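Local coordinates for formate dehydrogenase (Staphylococcus aureus, PDB 6TTB), which catalyses the NAD-dependent oxidation of formate, passing a hydride to the nicotinamide of the cofactor and releasing carbon dioxide, at residues A93-A98 and S326-E331; D300-Q305 and A309-R314. All blocks are in the same frame, centred on the assembly; numbering follows the deposited sequence.

Overall arrangement
Both contacts are largely buried, both touch NAD and both reach the second subunit. They differ in what they join. Contact 1 brings together two segments far apart in sequence, the loop after strand 89-92 and the start of helix 330-348, and meets beside the nicotinamide carboxamide of the cofactor. Its chemistry across the segments is apolar, an aromatic ring against a methionine. Contact 2 is local, a fold of the loop between strands 294-299 and 319-321 of the seven-stranded sheet. It is rich in aromatic rings and has one hydrogen bond across. Its exposed margin lies at Tyr303. The two contacts touch where Ser326 N meets Asp300 OD2, probably through a hydrogen bond.

Contact 1 of 2, residues A93-A98 and S326-E331; sequences APFYPA and SGMTLE. With NAD (nicotinamide-adenine-dinucleotide), chain C.
The ring of Phe95 packs against Met328 and the backbone of Gly327. Met328 CB sits over one ring face, off-centre toward the rim, 3.6 Å from the Phe95 centroid in a CH-pi contact. Its closest ring atom is CE2, with Phe95 CE2 and Met328 CB 3.4 Å apart. The Met328 chain leaves with CG anti to the backbone N (chi1 -165°), which runs CG past Phe95 CD2 and CE2. This is the tight part of the contact. The looser side is the end of Met328, which bends at chi3 and leads away. Its sulfur stands oblique to the ring, a Met-aromatic contact with Met328 SD 4.6 Å from the Phe95 centroid. Phe95 CZ lies 3.2 Å from Gly327 O, obliquely to the ring, and that oxygen is hydrogen-bonded to Asn143 ND2. Pro94 CD covers the other ring face. At the ring edge, Phe95 CE1 lies 3.4 Å from NAD O7N, near the ring plane. The same carboxamide oxygen is 2.9 Å from Gly327 N, while Ser326 OG is 3.1 Å from NAD N7N. Leu176 of the second subunit packs on Phe95 and Met328, so the apolar cluster continues across the dimer. The arrangement closes the nicotinamide end of the NAD pocket, between the loop after strand 89-92 and the N-terminal end of helix 330-348, as in the two-domain D-2-hydroxyacid dehydrogenase family.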
loop_
_atom_site.group_PDB
_atom_site.type_symbol
_atom_site.label_atom_id
_atom_site.label_comp_id
_atom_site.label_asym_id
_atom_site.label_seq_id
_atom_site.Cartn_x
_atom_site.Cartn_y
_atom_site.Cartn_z
ATOM N N ALA A 93 18.434 -12.416 -14.152
ATOM C CA ALA A 93 17.856 -11.770 -12.990
ATOM C C ALA A 93 16.918 -12.736 -12.287
ATOM O O ALA A 93 16.298 -13.594 -12.916
ATOM C CB ALA A 93 17.123 -10.558 -13.435
ATOM N N PRO A 94 16.719 -12.593 -10.974
ATOM C CA PRO A 94 15.844 -13.501 -10.236
ATOM C C PRO A 94 14.385 -13.390 -10.701
ATOM O O PRO A 94 13.597 -14.351 -10.590
ATOM C CB PRO A 94 15.931 -13.079 -8.753
ATOM C CG PRO A 94 17.007 -11.949 -8.716
ATOM C CD PRO A 94 17.299 -11.538 -10.149
ATOM N N PHE A 95 14.046 -12.197 -11.238
ATOM C CA PHE A 95 12.729 -11.899 -11.741
ATOM C C PHE A 95 12.411 -12.771 -12.959
ATOM O O PHE A 95 11.256 -12.914 -13.349
ATOM C CB PHE A 95 12.631 -10.412 -12.030
ATOM C CG PHE A 95 13.457 -9.532 -11.136
ATOM C CD1 PHE A 95 13.148 -9.374 -9.773
ATOM C CD2 PHE A 95 14.485 -8.754 -11.672
ATOM C CE1 PHE A 95 13.882 -8.494 -8.978
ATOM C CE2 PHE A 95 15.242 -7.912 -10.858
ATOM C CZ PHE A 95 14.929 -7.780 -9.524
ATOM N N TYR A 96 13.427 -13.373 -13.545
ATOM C CA TYR A 96 13.253 -14.033 -14.827
ATOM C C TYR A 96 14.494 -14.891 -15.085
ATOM O O TYR A 96 15.395 -14.491 -15.843
ATOM C CB TYR A 96 12.958 -12.981 -15.916
ATOM C CG TYR A 96 12.559 -13.525 -17.262
ATOM C CD1 TYR A 96 13.517 -13.900 -18.165
ATOM C CD2 TYR A 96 11.227 -13.665 -17.641
ATOM C CE1 TYR A 96 13.180 -14.333 -19.433
ATOM C CE2 TYR A 96 10.864 -14.156 -18.891
ATOM C CZ TYR A 96 11.857 -14.481 -19.790
ATOM O OH TYR A 96 11.586 -14.988 -21.031
ATOM N N PRO A 97 14.652 -15.999 -14.336
ATOM C CA PRO A 97 15.954 -16.630 -14.181
ATOM C C PRO A 97 16.224 -17.709 -15.204
ATOM O O PRO A 97 15.319 -18.413 -15.676
ATOM C CB PRO A 97 15.939 -17.206 -12.757
ATOM C CG PRO A 97 14.441 -17.476 -12.506
ATOM C CD PRO A 97 13.647 -16.603 -13.482
ATOM N N ALA A 98 17.456 -17.743 -15.614
ATOM C CA ALA A 98 17.994 -18.888 -16.302
ATOM C C ALA A 98 18.475 -19.880 -15.252
ATOM O O ALA A 98 19.475 -19.613 -14.560
ATOM C CB ALA A 98 19.117 -18.429 -17.188
ATOM N N SER A 326 9.899 -5.807 -7.620
ATOM C CA SER A 326 10.075 -4.839 -6.557
ATOM C C SER A 326 11.539 -4.452 -6.492
ATOM O O SER A 326 11.853 -3.262 -6.359
ATOM C CB SER A 326 9.536 -5.329 -5.167
ATOM O OG SER A 326 10.523 -6.109 -4.481
ATOM N N GLY A 327 12.424 -5.433 -6.687
ATOM C CA GLY A 327 13.852 -5.118 -6.781
ATOM C C GLY A 327 14.294 -4.813 -8.216
ATOM O O GLY A 327 15.484 -4.844 -8.526
ATOM N N MET A 328 13.324 -4.521 -9.083
ATOM C CA MET A 328 13.581 -4.269 -10.493
ATOM C C MET A 328 12.936 -2.938 -10.876
ATOM O O MET A 328 12.726 -2.695 -12.066
ATOM C CB MET A 328 12.967 -5.380 -11.386
ATOM C CG MET A 328 13.492 -5.370 -12.771
ATOM S SD MET A 328 12.547 -6.389 -13.957
ATOM C CE MET A 328 10.902 -5.659 -13.792
ATOM N N THR A 329 12.602 -2.084 -9.870
ATOM C CA THR A 329 12.239 -0.695 -10.162
ATOM C C THR A 329 13.247 -0.105 -11.142
ATOM O O THR A 329 14.361 -0.577 -11.214
ATOM C CB THR A 329 12.226 0.220 -8.933
ATOM O OG1 THR A 329 13.411 0.145 -8.133
ATOM C CG2 THR A 329 10.974 0.082 -8.114
ATOM N N LEU A 330 12.827 0.905 -11.920
ATOM C CA LEU A 330 13.695 1.483 -12.945
ATOM C C LEU A 330 15.046 1.865 -12.348
ATOM O O LEU A 330 16.052 1.565 -12.925
ATOM C CB LEU A 330 13.019 2.701 -13.530
ATOM C CG LEU A 330 12.683 2.618 -15.009
ATOM C CD1 LEU A 330 12.371 1.204 -15.412
ATOM C CD2 LEU A 330 11.522 3.555 -15.333
ATOM N N GLU A 331 15.059 2.502 -11.178
ATOM C CA GLU A 331 16.303 2.985 -10.619
ATOM C C GLU A 331 17.135 1.800 -10.191
ATOM O O GLU A 331 18.340 1.808 -10.298
ATOM C CB GLU A 331 16.019 3.784 -9.349
ATOM C CG GLU A 331 15.472 5.156 -9.610
ATOM C CD GLU A 331 13.980 5.265 -9.895
ATOM O OE1 GLU A 331 13.176 4.262 -9.617
ATOM O OE2 GLU A 331 13.583 6.363 -10.370
HETATM P PA NAD C . 20.461 -9.236 4.849
HETATM O O1A NAD C . 21.523 -10.283 4.857
HETATM O O2A NAD C . 20.776 -7.778 5.127
HETATM O O5B NAD C . 19.202 -9.714 5.734
HETATM C C5B NAD C . 19.060 -11.081 6.171
HETATM C C4B NAD C . 19.158 -11.101 7.676
HETATM O O4B NAD C . 18.284 -12.143 8.149
HETATM C C3B NAD C . 20.568 -11.389 8.247
HETATM O O3B NAD C . 21.235 -10.282 8.851
HETATM C C2B NAD C . 20.373 -12.536 9.248
HETATM O O2B NAD C . 20.874 -12.243 10.535
HETATM C C1B NAD C . 18.863 -12.817 9.236
HETATM N N9A NAD C . 18.549 -14.248 9.175
HETATM C C8A NAD C . 19.431 -15.279 8.876
HETATM N N7A NAD C . 18.918 -16.474 9.058
HETATM C C5A NAD C . 17.656 -16.236 9.602
HETATM C C6A NAD C . 16.624 -17.095 10.078
HETATM N N6A NAD C . 16.718 -18.410 10.157
HETATM N N1A NAD C . 15.532 -16.508 10.630
HETATM C C2A NAD C . 15.443 -15.168 10.604
HETATM N N3A NAD C . 16.320 -14.269 10.149
HETATM C C4A NAD C . 17.418 -14.861 9.665
HETATM O O3 NAD C . 19.774 -9.294 3.454
HETATM P PN NAD C . 18.805 -8.183 2.937
HETATM O O1N NAD C . 19.623 -7.313 2.019
HETATM O O2N NAD C . 18.100 -7.551 4.102
HETATM O O5D NAD C . 17.767 -9.090 2.086
HETATM C C5D NAD C . 16.543 -9.562 2.727
HETATM C C4D NAD C . 15.962 -10.608 1.841
HETATM O O4D NAD C . 15.184 -9.942 0.818
HETATM C C3D NAD C . 17.045 -11.453 1.130
HETATM O O3D NAD C . 17.078 -12.798 1.584
HETATM C C2D NAD C . 16.736 -11.303 -0.363
HETATM O O2D NAD C . 16.646 -12.514 -1.102
HETATM C C1D NAD C . 15.409 -10.569 -0.425
HETATM N N1N NAD C . 15.472 -9.553 -1.487
HETATM C C2N NAD C . 14.486 -9.555 -2.521
HETATM C C3N NAD C . 14.523 -8.588 -3.550
HETATM C C7N NAD C . 13.322 -8.397 -4.478
HETATM O O7N NAD C . 13.511 -7.931 -5.601
HETATM N N7N NAD C . 12.091 -8.720 -4.034
HETATM C C4N NAD C . 15.706 -7.767 -3.656
HETATM C C5N NAD C . 16.687 -7.803 -2.642
HETATM C C6N NAD C . 16.564 -8.725 -1.583
#

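Contact 2 of 2, residues D300-Q305 and A309-R314; sequences DVWYPQ and ADHPWR. With NAD (nicotinamide-adenine-dinucleotide), chain C.
The rim of the Trp302 six-membered ring meets His311, Trp313 and Arg314. From CB, its CG turns anti to the carbonyl carbon (chi1 -54°), and the indole then reaches across to 309-314. On the five-membered side, NE1 hydrogen-bonds to Thr322 O. On the six-membered side, CE3 lies over the centre of the His311 ring, with Trp302 CE3 and His311 CG 3.7 Å apart. The planes stand at 88°, a T-shaped pair with the Trp302 edge on the His311 face. Next along the rim, Trp302 CZ3 meets Trp313 CB at 3.5 Å. At the far corner, Trp302 CH2 touches Arg314 CG at 3.6 Å. The Arg314 guanidinium is distant from the ring, at most a weak cation-pi attraction. Its NE and NH2 bind Pro308 O and Ala307 O, while NH1 and NH2 bind Ser169 O and Glu173 O of the second subunit.

His311 is held at both ring nitrogens. His311 NE2 donates to Tyr303 O at 3.0 Å, from above the carbonyl plane and bent to 136° at the hydrogen. His311 ND1 accepts Trp313 N at 3.1 Å, in the imidazole plane. These two bonds should fix the ring's rotation and keep its face to Trp302. Trp313 also brings its indole edge to Val301 O, and its NE1 bonds Arg282 O. Trp302 N donates to Gln305 OE1 at 2.7 Å, in the carbonyl plane and on a lone pair. The peptide before Pro304 is cis. Asp300 makes a weak bond to the NAD carboxamide nitrogen. The loop after strand 294-299 of the Rossmann-type NAD-binding domain thus runs from the nicotinamide pocket to the dimer interface.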
loop_
_atom_site.group_PDB
_atom_site.type_symbol
_atom_site.label_atom_id
_atom_site.label_comp_id
_atom_site.label_asym_id
_atom_site.label_seq_id
_atom_site.Cartn_x
_atom_site.Cartn_y
_atom_site.Cartn_z
ATOM N N ASP A 300 5.914 -9.998 -3.558
ATOM C CA ASP A 300 6.175 -10.011 -4.997
ATOM C C ASP A 300 7.094 -11.192 -5.393
ATOM O O ASP A 300 7.703 -11.156 -6.503
ATOM C CB ASP A 300 6.738 -8.669 -5.493
ATOM C CG ASP A 300 8.228 -8.447 -5.175
ATOM O OD1 ASP A 300 8.741 -9.032 -4.158
ATOM O OD2 ASP A 300 8.895 -7.710 -5.945
ATOM N N VAL A 301 7.220 -12.207 -4.500
ATOM C CA VAL A 301 8.223 -13.255 -4.727
ATOM C C VAL A 301 7.519 -14.603 -4.769
ATOM O O VAL A 301 6.572 -14.803 -4.012
ATOM C CB VAL A 301 9.336 -13.238 -3.662
ATOM C CG1 VAL A 301 10.268 -12.080 -3.818
ATOM C CG2 VAL A 301 8.784 -13.296 -2.241
ATOM N N TRP A 302 7.963 -15.518 -5.673
ATOM C CA TRP A 302 7.165 -16.725 -5.932
ATOM C C TRP A 302 7.988 -18.034 -5.925
ATOM O O TRP A 302 9.155 -18.037 -6.368
ATOM C CB TRP A 302 6.484 -16.573 -7.255
ATOM C CG TRP A 302 5.677 -15.341 -7.379
ATOM C CD1 TRP A 302 6.134 -14.058 -7.473
ATOM C CD2 TRP A 302 4.252 -15.291 -7.585
ATOM N NE1 TRP A 302 5.086 -13.197 -7.627
ATOM C CE2 TRP A 302 3.919 -13.920 -7.733
ATOM C CE3 TRP A 302 3.232 -16.267 -7.595
ATOM C CZ2 TRP A 302 2.604 -13.488 -7.882
ATOM C CZ3 TRP A 302 1.939 -15.823 -7.727
ATOM C CH2 TRP A 302 1.633 -14.453 -7.859
ATOM N N TYR A 303 7.298 -19.180 -5.654
ATOM C CA TYR A 303 7.879 -20.505 -5.971
ATOM C C TYR A 303 6.992 -21.311 -6.958
ATOM O O TYR A 303 5.900 -21.817 -6.620
ATOM C CB TYR A 303 8.247 -21.293 -4.697
ATOM C CG TYR A 303 9.072 -22.530 -4.988
ATOM C CD1 TYR A 303 10.303 -22.436 -5.653
ATOM C CD2 TYR A 303 8.598 -23.821 -4.687
ATOM C CE1 TYR A 303 10.991 -23.575 -6.070
ATOM C CE2 TYR A 303 9.294 -24.967 -5.082
ATOM C CZ TYR A 303 10.490 -24.841 -5.787
ATOM O OH TYR A 303 11.207 -25.962 -6.140
ATOM N N PRO A 304 7.468 -21.590 -8.190
ATOM C CA PRO A 304 8.733 -21.057 -8.691
ATOM C C PRO A 304 8.543 -19.740 -9.454
ATOM O O PRO A 304 7.446 -19.216 -9.532
ATOM C CB PRO A 304 9.016 -22.142 -9.715
ATOM C CG PRO A 304 7.656 -22.308 -10.373
ATOM C CD PRO A 304 6.788 -22.483 -9.165
ATOM N N GLN A 305 9.624 -19.220 -10.024
ATOM C CA GLN A 305 9.526 -18.051 -10.850
ATOM C C GLN A 305 10.179 -18.408 -12.157
ATOM O O GLN A 305 11.189 -19.106 -12.139
ATOM C CB GLN A 305 10.315 -16.905 -10.234
ATOM C CG GLN A 305 9.689 -16.396 -8.959
ATOM C CD GLN A 305 10.068 -14.977 -8.590
ATOM O OE1 GLN A 305 9.573 -14.425 -7.582
ATOM N NE2 GLN A 305 10.961 -14.382 -9.378
ATOM N N ALA A 309 1.246 -19.521 -14.896
ATOM C CA ALA A 309 0.059 -18.711 -15.087
ATOM C C ALA A 309 -1.048 -19.074 -14.079
ATOM O O ALA A 309 -1.878 -18.201 -13.727
ATOM C CB ALA A 309 -0.424 -18.822 -16.475
ATOM N N ASP A 310 -1.074 -20.324 -13.607
ATOM C CA ASP A 310 -2.187 -20.716 -12.746
ATOM C C ASP A 310 -1.708 -20.812 -11.288
ATOM O O ASP A 310 -2.280 -21.570 -10.499
ATOM C CB ASP A 310 -2.771 -22.085 -13.106
ATOM C CG ASP A 310 -3.198 -22.252 -14.576
ATOM O OD1 ASP A 310 -4.283 -21.635 -14.940
ATOM O OD2 ASP A 310 -2.430 -23.016 -15.400
ATOM N N HIS A 311 -0.613 -20.105 -10.931
ATOM C CA HIS A 311 -0.172 -20.207 -9.556
ATOM C C HIS A 311 -1.336 -19.791 -8.656
ATOM O O HIS A 311 -1.913 -18.708 -8.836
ATOM C CB HIS A 311 1.057 -19.357 -9.347
ATOM C CG HIS A 311 1.817 -19.641 -8.109
ATOM N ND1 HIS A 311 1.256 -19.436 -6.846
ATOM C CD2 HIS A 311 3.131 -20.081 -7.924
ATOM C CE1 HIS A 311 2.184 -19.712 -5.905
ATOM N NE2 HIS A 311 3.383 -20.144 -6.573
ATOM N N PRO A 312 -1.697 -20.592 -7.623
ATOM C CA PRO A 312 -2.854 -20.270 -6.792
ATOM C C PRO A 312 -2.696 -18.958 -6.001
ATOM O O PRO A 312 -3.671 -18.383 -5.558
ATOM C CB PRO A 312 -2.983 -21.468 -5.873
ATOM C CG PRO A 312 -1.580 -22.049 -5.768
ATOM C CD PRO A 312 -0.880 -21.679 -7.061
ATOM N N TRP A 313 -1.467 -18.462 -5.859
ATOM C CA TRP A 313 -1.249 -17.188 -5.178
ATOM C C TRP A 313 -1.819 -16.031 -5.997
ATOM O O TRP A 313 -1.982 -14.945 -5.488
ATOM C CB TRP A 313 0.236 -16.964 -4.869
ATOM C CG TRP A 313 0.724 -17.710 -3.664
ATOM C CD1 TRP A 313 0.011 -18.593 -2.910
ATOM C CD2 TRP A 313 2.049 -17.648 -3.088
ATOM N NE1 TRP A 313 0.807 -19.112 -1.916
ATOM C CE2 TRP A 313 2.062 -18.548 -1.996
ATOM C CE3 TRP A 313 3.189 -16.862 -3.325
ATOM C CZ2 TRP A 313 3.197 -18.739 -1.198
ATOM C CZ3 TRP A 313 4.333 -17.108 -2.598
ATOM C CH2 TRP A 313 4.320 -18.012 -1.524
ATOM N N ARG A 314 -2.097 -16.262 -7.282
ATOM C CA ARG A 314 -2.536 -15.168 -8.136
ATOM C C ARG A 314 -4.012 -14.856 -7.868
ATOM O O ARG A 314 -4.408 -13.722 -7.895
ATOM C CB ARG A 314 -2.356 -15.565 -9.599
ATOM C CG ARG A 314 -0.924 -15.906 -9.985
ATOM C CD ARG A 314 -0.945 -16.146 -11.489
ATOM N NE ARG A 314 0.341 -16.209 -12.198
ATOM C CZ ARG A 314 0.950 -15.171 -12.795
ATOM N NH1 ARG A 314 0.440 -13.943 -12.769
ATOM N NH2 ARG A 314 2.048 -15.391 -13.463
HETATM P PA NAD C . 20.461 -9.236 4.849
HETATM O O1A NAD C . 21.523 -10.283 4.857
HETATM O O2A NAD C . 20.776 -7.778 5.127
HETATM O O5B NAD C . 19.202 -9.714 5.734
HETATM C C5B NAD C . 19.060 -11.081 6.171
HETATM C C4B NAD C . 19.158 -11.101 7.676
HETATM O O4B NAD C . 18.284 -12.143 8.149
HETATM C C3B NAD C . 20.568 -11.389 8.247
HETATM O O3B NAD C . 21.235 -10.282 8.851
HETATM C C2B NAD C . 20.373 -12.536 9.248
HETATM O O2B NAD C . 20.874 -12.243 10.535
HETATM C C1B NAD C . 18.863 -12.817 9.236
HETATM N N9A NAD C . 18.549 -14.248 9.175
HETATM C C8A NAD C . 19.431 -15.279 8.876
HETATM N N7A NAD C . 18.918 -16.474 9.058
HETATM C C5A NAD C . 17.656 -16.236 9.602
HETATM C C6A NAD C . 16.624 -17.095 10.078
HETATM N N6A NAD C . 16.718 -18.410 10.157
HETATM N N1A NAD C . 15.532 -16.508 10.630
HETATM C C2A NAD C . 15.443 -15.168 10.604
HETATM N N3A NAD C . 16.320 -14.269 10.149
HETATM C C4A NAD C . 17.418 -14.861 9.665
HETATM O O3 NAD C . 19.774 -9.294 3.454
HETATM P PN NAD C . 18.805 -8.183 2.937
HETATM O O1N NAD C . 19.623 -7.313 2.019
HETATM O O2N NAD C . 18.100 -7.551 4.102
HETATM O O5D NAD C . 17.767 -9.090 2.086
HETATM C C5D NAD C . 16.543 -9.562 2.727
HETATM C C4D NAD C . 15.962 -10.608 1.841
HETATM O O4D NAD C . 15.184 -9.942 0.818
HETATM C C3D NAD C . 17.045 -11.453 1.130
HETATM O O3D NAD C . 17.078 -12.798 1.584
HETATM C C2D NAD C . 16.736 -11.303 -0.363
HETATM O O2D NAD C . 16.646 -12.514 -1.102
HETATM C C1D NAD C . 15.409 -10.569 -0.425
HETATM N N1N NAD C . 15.472 -9.553 -1.487
HETATM C C2N NAD C . 14.486 -9.555 -2.521
HETATM C C3N NAD C . 14.523 -8.588 -3.550
HETATM C C7N NAD C . 13.322 -8.397 -4.478
HETATM O O7N NAD C . 13.511 -7.931 -5.601
HETATM N N7N NAD C . 12.091 -8.720 -4.034
HETATM C C4N NAD C . 15.706 -7.767 -3.656
HETATM C C5N NAD C . 16.687 -7.803 -2.642
HETATM C C6N NAD C . 16.564 -8.725 -1.583
#